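Side-chain contact in fluvirucin B1 DH domain from module 1 (Actinomadura vulgaris, PDB 6OBV), which probably dehydrates the beta-hydroxyacyl intermediate formed by module 1 of the fluvirucin B1 polyketide synthase, leaving a carbon-carbon double bond: residues S176-Y179 with E180-N184. Residues are numbered along the deposited sequence; the frame is centred on the assembly and turned at random.
Sequences SGHY and EALAN
Gly177 O accepts a hydrogen bond from Ala181 N at 2.9 Å, the first in a run of i-to-i+4 bonds that defines the opening of an alpha-helix with Gly177 at its N-cap. Leu182 N to His178 O follows, nearly straight with an N-H...O angle of 163°, and Ala183 N to Tyr179 O continues the run. Ser176 O, just before the N-cap, is 5.5 Å from Glu180 N, and a water spans the gap, accepting from that amide at 2.8 Å and donating to the carbonyl. A second water donates to Ser176 O and to Glu180 OE2, which the chain, extended beyond CG, brings back beside the helix start. Among the side chains, Leu182 CD1 serves two rings. It lies 3.4 Å from His178 NE2, 3.5 Å from His178 CD2 and 4.0 Å from Tyr179 CD1, oblique to each ring. With CG anti to the backbone N (chi1 -171°), the imidazole stands out from the helix and offers its CD2-NE2 side; NE2 also has a weak hydrogen bond to His235 O. Around this short helix, 178-185, Tyr179 OH is hydrogen-bonded to His235 ND1 and to Leu196 N at the start of strand 196-202, while Leu182 touches Tyr187 and Tyr189, and Tyr179 touches Tyr189, of strand 187-189.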
ATOM      1  N   SER A 176     -25.530 -22.910  31.220  1.00 47.10           N
ATOM      2  CA  SER A 176     -24.996 -22.051  32.273  1.00 43.09           C
ATOM      3  C   SER A 176     -23.550 -22.411  32.631  1.00 38.93           C
ATOM      4  O   SER A 176     -22.747 -21.512  32.900  1.00 46.12           O
ATOM      5  CB  SER A 176     -25.904 -22.092  33.505  1.00 41.73           C
ATOM      6  OG  SER A 176     -26.027 -23.391  34.045  1.00 41.20           O
ATOM      7  N   GLY A 177     -23.197 -23.693  32.637  1.00 36.35           N
ATOM      8  CA  GLY A 177     -21.823 -24.121  32.821  1.00 38.09           C
ATOM      9  C   GLY A 177     -21.001 -24.281  31.551  1.00 43.13           C
ATOM     10  O   GLY A 177     -19.862 -24.758  31.620  1.00 44.20           O
ATOM     11  N   HIS A 178     -21.530 -23.866  30.395  1.00 39.51           N
ATOM     12  CA  HIS A 178     -20.891 -24.176  29.118  1.00 35.84           C
ATOM     13  C   HIS A 178     -19.489 -23.576  29.015  1.00 35.90           C
ATOM     14  O   HIS A 178     -18.526 -24.272  28.664  1.00 40.94           O
ATOM     15  CB  HIS A 178     -21.770 -23.677  27.970  1.00 35.61           C
ATOM     16  CG  HIS A 178     -21.304 -24.127  26.625  1.00 39.07           C
ATOM     17  ND1 HIS A 178     -21.474 -25.418  26.177  1.00 43.56           N
ATOM     18  CD2 HIS A 178     -20.647 -23.468  25.642  1.00 38.54           C
ATOM     19  CE1 HIS A 178     -20.952 -25.529  24.967  1.00 42.07           C
ATOM     20  NE2 HIS A 178     -20.438 -24.364  24.623  1.00 37.22           N
ATOM     21  N   TYR A 179     -19.347 -22.275  29.282  1.00 31.23           N
ATOM     22  CA  TYR A 179     -18.023 -21.677  29.129  1.00 34.08           C
ATOM     23  C   TYR A 179     -17.044 -22.179  30.181  1.00 36.97           C
ATOM     24  O   TYR A 179     -15.842 -22.257  29.908  1.00 34.92           O
ATOM     25  CB  TYR A 179     -18.112 -20.158  29.151  1.00 34.93           C
ATOM     26  CG  TYR A 179     -18.560 -19.632  27.817  1.00 35.24           C
ATOM     27  CD1 TYR A 179     -17.705 -19.657  26.712  1.00 32.71           C
ATOM     28  CD2 TYR A 179     -19.858 -19.147  27.642  1.00 33.90           C
ATOM     29  CE1 TYR A 179     -18.126 -19.188  25.469  1.00 29.50           C
ATOM     30  CE2 TYR A 179     -20.290 -18.680  26.408  1.00 30.07           C
ATOM     31  CZ  TYR A 179     -19.422 -18.702  25.335  1.00 28.01           C
ATOM     32  OH  TYR A 179     -19.857 -18.232  24.136  1.00 28.91           O
ATOM     33  N   GLU A 180     -17.530 -22.552  31.366  1.00 42.67           N
ATOM     34  CA  GLU A 180     -16.658 -23.196  32.342  1.00 43.12           C
ATOM     35  C   GLU A 180     -16.157 -24.542  31.819  1.00 43.64           C
ATOM     36  O   GLU A 180     -14.987 -24.900  32.018  1.00 43.15           O
ATOM     37  CB  GLU A 180     -17.397 -23.362  33.673  1.00 43.91           C
ATOM     38  CG  GLU A 180     -16.502 -23.247  34.908  1.00 54.83           C
ATOM     39  CD  GLU A 180     -17.213 -23.655  36.208  1.00 62.59           C
ATOM     40  OE1 GLU A 180     -16.551 -24.224  37.103  1.00 65.04           O
ATOM     41  OE2 GLU A 180     -18.436 -23.408  36.335  1.00 62.38           O
ATOM     42  N   ALA A 181     -17.027 -25.296  31.145  1.00 39.02           N
ATOM     43  CA  ALA A 181     -16.607 -26.541  30.506  1.00 39.80           C
ATOM     44  C   ALA A 181     -15.573 -26.279  29.422  1.00 44.91           C
ATOM     45  O   ALA A 181     -14.545 -26.966  29.343  1.00 45.22           O
ATOM     46  CB  ALA A 181     -17.818 -27.267  29.910  1.00 38.70           C
ATOM     47  N   LEU A 182     -15.839 -25.298  28.557  1.00 42.19           N
ATOM     48  CA  LEU A 182     -14.895 -24.997  27.488  1.00 44.58           C
ATOM     49  C   LEU A 182     -13.543 -24.587  28.063  1.00 46.09           C
ATOM     50  O   LEU A 182     -12.491 -24.934  27.513  1.00 43.49           O
ATOM     51  CB  LEU A 182     -15.459 -23.904  26.573  1.00 36.95           C
ATOM     52  CG  LEU A 182     -16.672 -24.318  25.725  1.00 36.52           C
ATOM     53  CD1 LEU A 182     -17.248 -23.153  24.928  1.00 30.49           C
ATOM     54  CD2 LEU A 182     -16.323 -25.460  24.797  1.00 38.79           C
ATOM     55  N   ALA A 183     -13.552 -23.864  29.182  1.00 48.65           N
ATOM     56  CA  ALA A 183     -12.305 -23.498  29.841  1.00 49.36           C
ATOM     57  C   ALA A 183     -11.541 -24.742  30.288  1.00 51.38           C
ATOM     58  O   ALA A 183     -10.331 -24.858  30.064  1.00 49.43           O
ATOM     59  CB  ALA A 183     -12.599 -22.578  31.027  1.00 47.63           C
ATOM     60  N   ASN A 184     -12.244 -25.698  30.899  1.00 51.13           N
ATOM     61  CA  ASN A 184     -11.593 -26.917  31.364  1.00 52.40           C
ATOM     62  C   ASN A 184     -11.083 -27.764  30.213  1.00 48.86           C
ATOM     63  O   ASN A 184     -10.091 -28.481  30.374  1.00 53.93           O
ATOM     64  CB  ASN A 184     -12.555 -27.733  32.223  1.00 54.70           C
ATOM     65  CG  ASN A 184     -12.597 -27.252  33.630  1.00 56.20           C
ATOM     66  OD1 ASN A 184     -11.565 -27.177  34.295  1.00 63.64           O
ATOM     67  ND2 ASN A 184     -13.780 -26.898  34.099  1.00 59.39           N
TER
HETATM   68  O   HOH W   1     -20.792 -21.863  35.451  1.00 40.14           O
HETATM   69  O   HOH W   2     -19.737 -21.381  32.678  1.00 43.55           O